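Local coordinates for protein-glutamine gamma-glutamyltransferase (Pseudomonas aeruginosa PAO1, PDB 6G49), which shows transglutaminase activity in vitro, joining glutamine and lysine side chains of proteins through its periplasmic domain, and is critical for the viability of the bacterium, at residues V290-W293 with W299-V302; A206-R211 with G248-V253; G266-E271 with E311-G316. All blocks are in the same frame, centred on the assembly; numbering follows the deposited sequence. Where two conformers were deposited one is given.

Interaction 1. Residues V290-W293 with W299-V302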
loop_
_atom_site.group_PDB
_atom_site.type_symbol
_atom_site.label_atom_id
_atom_site.label_comp_id
_atom_site.label_asym_id
_atom_site.label_seq_id
_atom_site.Cartn_x
_atom_site.Cartn_y
_atom_site.Cartn_z
ATOM N N VAL A 290 -0.336 -1.268 -4.194
ATOM C CA VAL A 290 -1.000 -2.566 -4.498
ATOM C C VAL A 290 -0.001 -3.695 -4.247
ATOM O O VAL A 290 1.196 -3.579 -4.461
ATOM C CB VAL A 290 -1.530 -2.582 -5.941
ATOM C CG1 VAL A 290 -2.124 -3.951 -6.324
ATOM C CG2 VAL A 290 -2.550 -1.483 -6.132
ATOM N N GLU A 291 -0.536 -4.853 -3.868
ATOM C CA GLU A 291 0.205 -6.130 -4.046
ATOM C C GLU A 291 -0.754 -7.154 -4.630
ATOM O O GLU A 291 -1.982 -7.157 -4.342
ATOM C CB GLU A 291 0.908 -6.596 -2.771
ATOM C CG GLU A 291 -0.003 -6.881 -1.613
ATOM C CD GLU A 291 0.731 -7.171 -0.311
ATOM O OE1 GLU A 291 0.071 -7.460 0.692
ATOM O OE2 GLU A 291 1.966 -7.073 -0.302
ATOM N N TYR A 292 -0.179 -8.034 -5.436
ATOM C CA TYR A 292 -0.934 -9.080 -6.087
ATOM C C TYR A 292 -0.178 -10.401 -5.912
ATOM O O TYR A 292 1.051 -10.453 -5.747
ATOM C CB TYR A 292 -1.196 -8.751 -7.558
ATOM C CG TYR A 292 0.020 -8.775 -8.457
ATOM C CD1 TYR A 292 0.952 -7.733 -8.467
ATOM C CD2 TYR A 292 0.304 -9.898 -9.201
ATOM C CE1 TYR A 292 2.115 -7.838 -9.232
ATOM C CE2 TYR A 292 1.451 -9.985 -9.983
ATOM C CZ TYR A 292 2.349 -8.961 -9.993
ATOM O OH TYR A 292 3.430 -9.145 -10.806
ATOM N N TRP A 293 -0.928 -11.483 -6.091
ATOM C CA TRP A 293 -0.412 -12.809 -5.837
ATOM C C TRP A 293 -0.387 -13.616 -7.123
ATOM O O TRP A 293 -1.309 -13.567 -7.938
ATOM C CB TRP A 293 -1.290 -13.527 -4.800
ATOM C CG TRP A 293 -0.732 -14.864 -4.404
ATOM C CD1 TRP A 293 0.212 -15.131 -3.443
ATOM C CD2 TRP A 293 -1.061 -16.128 -5.016
ATOM N NE1 TRP A 293 0.513 -16.472 -3.460
ATOM C CE2 TRP A 293 -0.239 -17.095 -4.414
ATOM C CE3 TRP A 293 -1.932 -16.498 -6.040
ATOM C CZ2 TRP A 293 -0.294 -18.447 -4.766
ATOM C CZ3 TRP A 293 -1.964 -17.830 -6.419
ATOM C CH2 TRP A 293 -1.200 -18.788 -5.740
ATOM N N TRP A 299 3.366 -12.958 -3.202
ATOM C CA TRP A 299 2.889 -11.551 -3.298
ATOM C C TRP A 299 4.023 -10.667 -3.821
ATOM O O TRP A 299 5.151 -10.743 -3.325
ATOM C CB TRP A 299 2.388 -11.045 -1.961
ATOM C CG TRP A 299 1.152 -11.703 -1.425
ATOM C CD1 TRP A 299 1.076 -12.746 -0.555
ATOM C CD2 TRP A 299 -0.203 -11.368 -1.745
ATOM N NE1 TRP A 299 -0.233 -13.074 -0.320
ATOM C CE2 TRP A 299 -1.050 -12.267 -1.056
ATOM C CE3 TRP A 299 -0.790 -10.403 -2.589
ATOM C CZ2 TRP A 299 -2.445 -12.136 -1.063
ATOM C CZ3 TRP A 299 -2.169 -10.337 -2.637
ATOM C CH2 TRP A 299 -2.985 -11.188 -1.901
ATOM N N LEU A 300 3.697 -9.789 -4.774
ATOM C CA LEU A 300 4.598 -8.766 -5.263
ATOM C C LEU A 300 3.901 -7.420 -5.184
ATOM O O LEU A 300 2.722 -7.295 -5.527
ATOM C CB LEU A 300 4.998 -9.056 -6.709
ATOM C CG LEU A 300 5.803 -10.358 -6.929
ATOM C CD1 LEU A 300 6.002 -10.569 -8.406
ATOM C CD2 LEU A 300 7.116 -10.339 -6.178
ATOM N N SER A 301 4.636 -6.400 -4.724
ATOM C CA SER A 301 4.082 -5.071 -4.586
ATOM C C SER A 301 4.347 -4.263 -5.846
ATOM O O SER A 301 5.389 -4.404 -6.477
ATOM C CB SER A 301 4.704 -4.360 -3.405
ATOM O OG SER A 301 4.444 -5.070 -2.206
ATOM N N VAL A 302 3.400 -3.403 -6.189
ATOM C CA VAL A 302 3.481 -2.550 -7.350
ATOM C C VAL A 302 2.813 -1.216 -7.001
ATOM O O VAL A 302 1.846 -1.167 -6.269
ATOM C CB VAL A 302 2.863 -3.214 -8.580
ATOM C CG1 VAL A 302 1.360 -3.441 -8.454
ATOM C CG2 VAL A 302 3.219 -2.488 -9.850
#
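W299 has CG beside its own backbone N (chi1 -66°), which swings the indole back across the neighbouring strand; the backbone sets CB of W293 over that ring, and CG anti to the W293 N (chi1 -175°) carries CD1 over the same face. The two side chains cross at about a right angle. CB of W293 sits above the centre of the six-membered ring of W299, 3.7 Å from its centroid, a CH-pi contact almost on the ring normal. CD1 of W293 reaches the five-membered ring, and the indoles form an edge-to-face pair with the edge of W293 toward the face of W299 and the planes 64° apart. At the edge of the W299 ring, near its plane, the E291 carbonyl O lies 3.6 Å from CZ3, and the E291 CG methylene packs against CE3.

These residues belong to the antiparallel beta hairpin of strands 286-294 and 298-302 in the transglutaminase-like core. V290 with V302 and Y292 with L300 are hydrogen-bonded pairs; E291 with S301 and W293 with W299 are non-hydrogen-bonded. V302 N to V290 O is 2.8 Å, and L300 N to Y292 O is 2.9 Å. The tryptophans share a face with E291, whose carboxylate makes salt bridges to R74, R164 and R262; this buried acid is therefore probably ionised. E165 accepts from both indoles, through its backbone O for W293 NE1 and through OE1 for W299 NE1.

On the other face, V290 and V302 lie side by side, with V290 CB 3.9 Å from V302 CG1. The Y292 ring lies obliquely against L300, CE1 coming 4.0 Å from L300 CB. Helices 201-214 and 243-256 pack on this apolar face: Y292 meets V205 and L254, and V290 touches A247.

Interaction 2. Residues A206-R211 with G248-V253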
loop_
_atom_site.group_PDB
_atom_site.type_symbol
_atom_site.label_atom_id
_atom_site.label_comp_id
_atom_site.label_asym_id
_atom_site.label_seq_id
_atom_site.Cartn_x
_atom_site.Cartn_y
_atom_site.Cartn_z
ATOM N N ALA A 206 1.724 -5.548 -16.024
ATOM C CA ALA A 206 2.495 -4.582 -16.878
ATOM C C ALA A 206 1.597 -3.823 -17.850
ATOM O O ALA A 206 1.772 -2.618 -18.026
ATOM C CB ALA A 206 3.616 -5.307 -17.600
ATOM N N ALA A 207 0.616 -4.490 -18.463
ATOM C CA ALA A 207 -0.256 -3.850 -19.411
ATOM C C ALA A 207 -1.115 -2.787 -18.699
ATOM O O ALA A 207 -1.363 -1.666 -19.227
ATOM C CB ALA A 207 -1.106 -4.883 -20.124
ATOM N N LEU A 208 -1.566 -3.115 -17.466
ATOM C CA LEU A 208 -2.328 -2.171 -16.732
ATOM C C LEU A 208 -1.475 -0.951 -16.332
ATOM O O LEU A 208 -1.958 0.200 -16.418
ATOM C CB LEU A 208 -2.918 -2.917 -15.524
ATOM C CG LEU A 208 -3.911 -2.188 -14.656
ATOM C CD1 LEU A 208 -4.999 -1.487 -15.438
ATOM C CD2 LEU A 208 -4.552 -3.172 -13.662
ATOM N N LEU A 209 -0.236 -1.181 -15.872
ATOM C CA LEU A 209 0.663 -0.074 -15.513
ATOM C C LEU A 209 0.882 0.816 -16.746
ATOM O O LEU A 209 0.965 2.052 -16.663
ATOM C CB LEU A 209 1.965 -0.645 -14.989
ATOM C CG LEU A 209 1.870 -1.264 -13.609
ATOM C CD1 LEU A 209 3.215 -1.916 -13.288
ATOM C CD2 LEU A 209 1.458 -0.206 -12.579
ATOM N N GLN A 210 0.945 0.192 -17.925
ATOM C CA GLN A 210 1.166 0.930 -19.150
ATOM C C GLN A 210 0.005 1.886 -19.439
ATOM O O GLN A 210 0.186 2.992 -20.017
ATOM C CB GLN A 210 1.377 -0.050 -20.311
ATOM C CG GLN A 210 2.825 -0.473 -20.486
ATOM C CD GLN A 210 2.918 -1.224 -21.791
ATOM O OE1 GLN A 210 3.302 -0.672 -22.830
ATOM N NE2 GLN A 210 2.450 -2.458 -21.767
ATOM N N ARG A 211 -1.220 1.520 -19.064
ATOM C CA ARG A 211 -2.357 2.402 -19.305
ATOM C C ARG A 211 -2.190 3.699 -18.499
ATOM O O ARG A 211 -2.490 4.818 -18.949
ATOM C CB ARG A 211 -3.705 1.749 -18.974
ATOM C CG ARG A 211 -4.094 0.635 -19.923
ATOM C CD ARG A 211 -5.408 0.070 -19.433
ATOM N NE ARG A 211 -6.501 1.034 -19.475
ATOM C CZ ARG A 211 -7.292 1.192 -20.535
ATOM N NH1 ARG A 211 -7.094 0.458 -21.621
ATOM N NH2 ARG A 211 -8.247 2.089 -20.503
ATOM N N GLY A 248 -6.669 1.689 -5.610
ATOM C CA GLY A 248 -8.000 1.053 -5.564
ATOM C C GLY A 248 -8.436 0.632 -6.926
ATOM O O GLY A 248 -8.887 -0.517 -7.136
ATOM N N ALA A 249 -8.220 1.484 -7.940
ATOM C CA ALA A 249 -8.645 1.092 -9.288
ATOM C C ALA A 249 -7.813 -0.045 -9.835
ATOM O O ALA A 249 -8.346 -1.002 -10.460
ATOM C CB ALA A 249 -8.612 2.246 -10.260
ATOM N N MET A 250 -6.504 -0.046 -9.591
ATOM C CA MET A 250 -5.668 -1.119 -10.057
ATOM C C MET A 250 -6.055 -2.422 -9.352
ATOM O O MET A 250 -6.136 -3.478 -10.020
ATOM C CB MET A 250 -4.185 -0.879 -9.810
ATOM C CG MET A 250 -3.302 -1.897 -10.424
ATOM S SD MET A 250 -1.531 -1.516 -10.186
ATOM C CE MET A 250 -0.748 -2.837 -11.096
ATOM N N ALA A 251 -6.253 -2.372 -8.029
ATOM C CA ALA A 251 -6.632 -3.590 -7.313
ATOM C C ALA A 251 -7.980 -4.120 -7.835
ATOM O O ALA A 251 -8.143 -5.349 -7.997
ATOM C CB ALA A 251 -6.663 -3.359 -5.830
ATOM N N PHE A 252 -8.931 -3.232 -8.082
ATOM C CA PHE A 252 -10.247 -3.599 -8.652
ATOM C C PHE A 252 -10.065 -4.372 -9.950
ATOM O O PHE A 252 -10.630 -5.478 -10.105
ATOM C CB PHE A 252 -11.114 -2.375 -8.868
ATOM C CG PHE A 252 -12.482 -2.698 -9.394
ATOM C CD1 PHE A 252 -12.667 -3.037 -10.722
ATOM C CD2 PHE A 252 -13.553 -2.664 -8.539
ATOM C CE1 PHE A 252 -13.932 -3.374 -11.185
ATOM C CE2 PHE A 252 -14.838 -2.997 -8.997
ATOM C CZ PHE A 252 -15.014 -3.324 -10.327
ATOM N N VAL A 253 -9.305 -3.800 -10.887
ATOM C CA VAL A 253 -9.163 -4.395 -12.215
ATOM C C VAL A 253 -8.460 -5.736 -12.105
ATOM O O VAL A 253 -8.865 -6.713 -12.746
ATOM C CB VAL A 253 -8.462 -3.453 -13.209
ATOM C CG1 VAL A 253 -8.192 -4.141 -14.545
ATOM C CG2 VAL A 253 -9.306 -2.239 -13.414
#
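Helix 243-256, which begins at C243, the nucleophile by similarity, is the central helix of the papain-like transglutaminase core, and here its middle turns meet helix 201-214. The short segments run roughly antiparallel, at 145°, with their axes 11.2 Å apart at closest approach. That spacing is wide for directly packed helices. The extended M250 and the two leucines, L208 and L209, span most of the gap, and V253 adds a short branched side chain. L208 places a single methyl, CD2, between two partners, 3.7 Å from M250 CG and 3.9 Å from V253 CG1. M250 has CG anti to the backbone N (chi1 -173°), and this torsion and the straight chain beyond it let CE extend past L208 to L209. There CE lies 3.7 Å from L209 CD2, and SD passes 4.0 Å from the same methyl. L209 leaves its helix to one side, and its branched end turns back to make this meeting.

V302 of strand 298-302 touches both L209 and M250, so the hairpin closes one side of the contact. Helix 230-238 lies on another, with L235 against V253.

Every atom that meets across the helices is carbon or sulfur, and no hydrogen bond crosses between them. Their association at this point therefore rests on dispersion and the exclusion of water, with shape rather than polar pairing setting how the side chains fit.

Interaction 3. Residues G266-E271 with E311-G316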
loop_
_atom_site.group_PDB
_atom_site.type_symbol
_atom_site.label_atom_id
_atom_site.label_comp_id
_atom_site.label_asym_id
_atom_site.label_seq_id
_atom_site.Cartn_x
_atom_site.Cartn_y
_atom_site.Cartn_z
ATOM N N GLY A 266 -0.029 2.997 3.922
ATOM C CA GLY A 266 1.078 3.373 4.815
ATOM C C GLY A 266 1.608 4.724 4.426
ATOM O O GLY A 266 0.845 5.642 4.208
ATOM N N TYR A 267 2.933 4.828 4.339
ATOM C CA TYR A 267 3.588 6.068 3.997
ATOM C C TYR A 267 4.676 5.737 2.976
ATOM O O TYR A 267 5.166 4.600 2.970
ATOM C CB TYR A 267 4.229 6.709 5.237
ATOM C CG TYR A 267 3.240 7.091 6.296
ATOM C CD1 TYR A 267 2.752 6.161 7.203
ATOM C CD2 TYR A 267 2.694 8.366 6.286
ATOM C CE1 TYR A 267 1.772 6.503 8.134
ATOM C CE2 TYR A 267 1.707 8.714 7.201
ATOM C CZ TYR A 267 1.240 7.774 8.099
ATOM O OH TYR A 267 0.281 8.143 8.992
ATOM N N GLN A 268 5.059 6.724 2.165
ATOM C CA GLN A 268 6.161 6.510 1.236
ATOM C C GLN A 268 7.103 7.712 1.370
ATOM O O GLN A 268 6.651 8.819 1.150
ATOM C CB GLN A 268 5.682 6.297 -0.195
ATOM C CG GLN A 268 6.704 5.641 -1.088
ATOM C CD GLN A 268 7.920 6.459 -1.440
ATOM O OE1 GLN A 268 7.829 7.656 -1.570
ATOM N NE2 GLN A 268 9.036 5.769 -1.668
ATOM N N GLY A 269 8.378 7.388 1.593
ATOM C CA GLY A 269 9.424 8.396 1.545
ATOM C C GLY A 269 9.805 8.851 2.933
ATOM O O GLY A 269 10.066 8.085 3.830
ATOM N N GLY A 270 9.939 10.161 3.058
ATOM C CA GLY A 270 10.362 10.778 4.294
ATOM C C GLY A 270 11.278 11.960 4.023
ATOM O O GLY A 270 11.741 12.159 2.920
ATOM N N GLU A 271 11.531 12.738 5.059
ATOM C CA GLU A 271 12.345 13.932 4.971
ATOM C C GLU A 271 13.582 13.795 5.858
ATOM O O GLU A 271 13.471 13.571 7.035
ATOM C CB GLU A 271 11.497 15.109 5.436
ATOM C CG GLU A 271 10.222 15.350 4.621
ATOM C CD GLU A 271 9.086 14.348 4.857
ATOM O OE1 GLU A 271 8.584 14.222 5.972
ATOM O OE2 GLU A 271 8.666 13.698 3.894
ATOM N N GLU A 311 8.255 11.506 -9.881
ATOM C CA GLU A 311 8.919 12.499 -9.052
ATOM C C GLU A 311 8.465 12.414 -7.578
ATOM O O GLU A 311 9.247 12.664 -6.705
ATOM C CB GLU A 311 8.755 13.900 -9.681
ATOM C CG GLU A 311 7.321 14.465 -9.724
ATOM C CD GLU A 311 6.327 13.992 -10.805
ATOM O OE1 GLU A 311 6.665 13.069 -11.619
ATOM O OE2 GLU A 311 5.208 14.566 -10.836
ATOM N N ARG A 312 7.196 12.122 -7.343
ATOM C CA ARG A 312 6.626 11.921 -5.996
ATOM C C ARG A 312 7.434 10.851 -5.257
ATOM O O ARG A 312 7.785 10.957 -4.099
ATOM C CB ARG A 312 5.176 11.439 -6.097
ATOM C CG ARG A 312 4.691 10.608 -4.901
ATOM C CD ARG A 312 4.452 11.487 -3.718
ATOM N NE ARG A 312 4.018 10.660 -2.568
ATOM C CZ ARG A 312 4.808 10.197 -1.591
ATOM N NH1 ARG A 312 4.284 9.840 -0.409
ATOM N NH2 ARG A 312 6.120 10.111 -1.800
ATOM N N ILE A 313 7.724 9.749 -5.970
ATOM C CA ILE A 313 8.430 8.662 -5.372
ATOM C C ILE A 313 9.916 8.987 -5.218
ATOM O O ILE A 313 10.538 8.670 -4.191
ATOM C CB ILE A 313 8.139 7.347 -6.149
ATOM C CG1 ILE A 313 6.655 6.973 -6.119
ATOM C CG2 ILE A 313 8.994 6.208 -5.639
ATOM C CD1 ILE A 313 6.134 6.686 -4.706
ATOM N N GLU A 314 10.496 9.620 -6.244
ATOM C CA GLU A 314 11.925 9.789 -6.273
ATOM C C GLU A 314 12.337 11.003 -5.424
ATOM O O GLU A 314 13.428 10.976 -4.917
ATOM C CB GLU A 314 12.394 10.000 -7.710
ATOM C CG GLU A 314 12.250 8.755 -8.579
ATOM C CD GLU A 314 12.936 7.479 -8.096
ATOM O OE1 GLU A 314 13.881 7.550 -7.258
ATOM O OE2 GLU A 314 12.506 6.384 -8.545
ATOM N N GLN A 315 11.431 11.978 -5.249
ATOM C CA GLN A 315 11.735 13.317 -4.591
ATOM C C GLN A 315 10.979 13.489 -3.264
ATOM O O GLN A 315 11.378 14.298 -2.445
ATOM C CB GLN A 315 11.265 14.499 -5.449
ATOM C CG GLN A 315 11.900 14.571 -6.838
ATOM C CD GLN A 315 11.424 15.754 -7.660
ATOM O OE1 GLN A 315 10.463 16.482 -7.329
ATOM N NE2 GLN A 315 12.139 15.983 -8.744
ATOM N N GLY A 316 9.789 12.866 -3.131
ATOM C CA GLY A 316 8.842 13.105 -1.979
ATOM C C GLY A 316 7.720 14.032 -2.339
ATOM O O GLY A 316 7.874 14.882 -3.250
HETATM O O HOH W 1 9.923 9.455 -1.680
#
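R312 NH1 and NH2 both hydrogen-bond to one atom, the carbonyl O of Q268, at 3.0 Å and 3.3 Å. The contact ties strand 267-268, in the large antiparallel sheet of the transglutaminase core, to helix 310-315, the last helix of the modelled chain. The oxygen lies in the guanidinium plane and is held end-on, by NH1 and NH2 together. Seen from the acceptor the two bonds differ: NH1 is only 16° off the carbonyl plane, whereas NH2 stands 53° out of it.

The Q268 side chain runs past the arginine in the opposite direction, its amide plane turned 63° from the guanidinium. With CG anti to the backbone N and a bend at chi2, it doubles over toward the helix, where OE1 comes 3.0 Å from R312 NH2. The I313 side chain crosses that of Q268 at about a right angle, its CD1 methyl 3.7 Å from Q268 CD.

Further out, the strand is set by backbone hydrogen bonds between Q268 and D285 and between Y267 and W73, and Y72 touches both Q268 and I313. The active site adjoins the contact: Q268 and I313 touch H287, and I313 also touches D303, both catalytic by similarity. Q268 and I313 thus form part of the second shell of the probable Cys-His-Asp triad. A water bridges the two segments, donating to Q268 OE1 at 2.8 Å and to the I313 carbonyl O at 2.7 Å.

From the N terminus, helix 201-214 comes first, and interaction 2 closes a loop of 36 residues when the chain returns in helix 243-256. Interaction 3 opens next at 266-271 and stays open while the chain forms the hairpin of interaction 1, a tight closure with five residues between its segments. Only after that hairpin does 311-316 close interaction 3, so interaction 1 is nested inside it, while interaction 2 precedes both in series. Interactions 1 and 2 meet directly through packing of the hairpin on the helices, which joins the sheet to them. Interaction 3, about 9 Å from interaction 1 at the nearest atoms, fastens helix 310-315, the last of the modelled chain, to the same sheet.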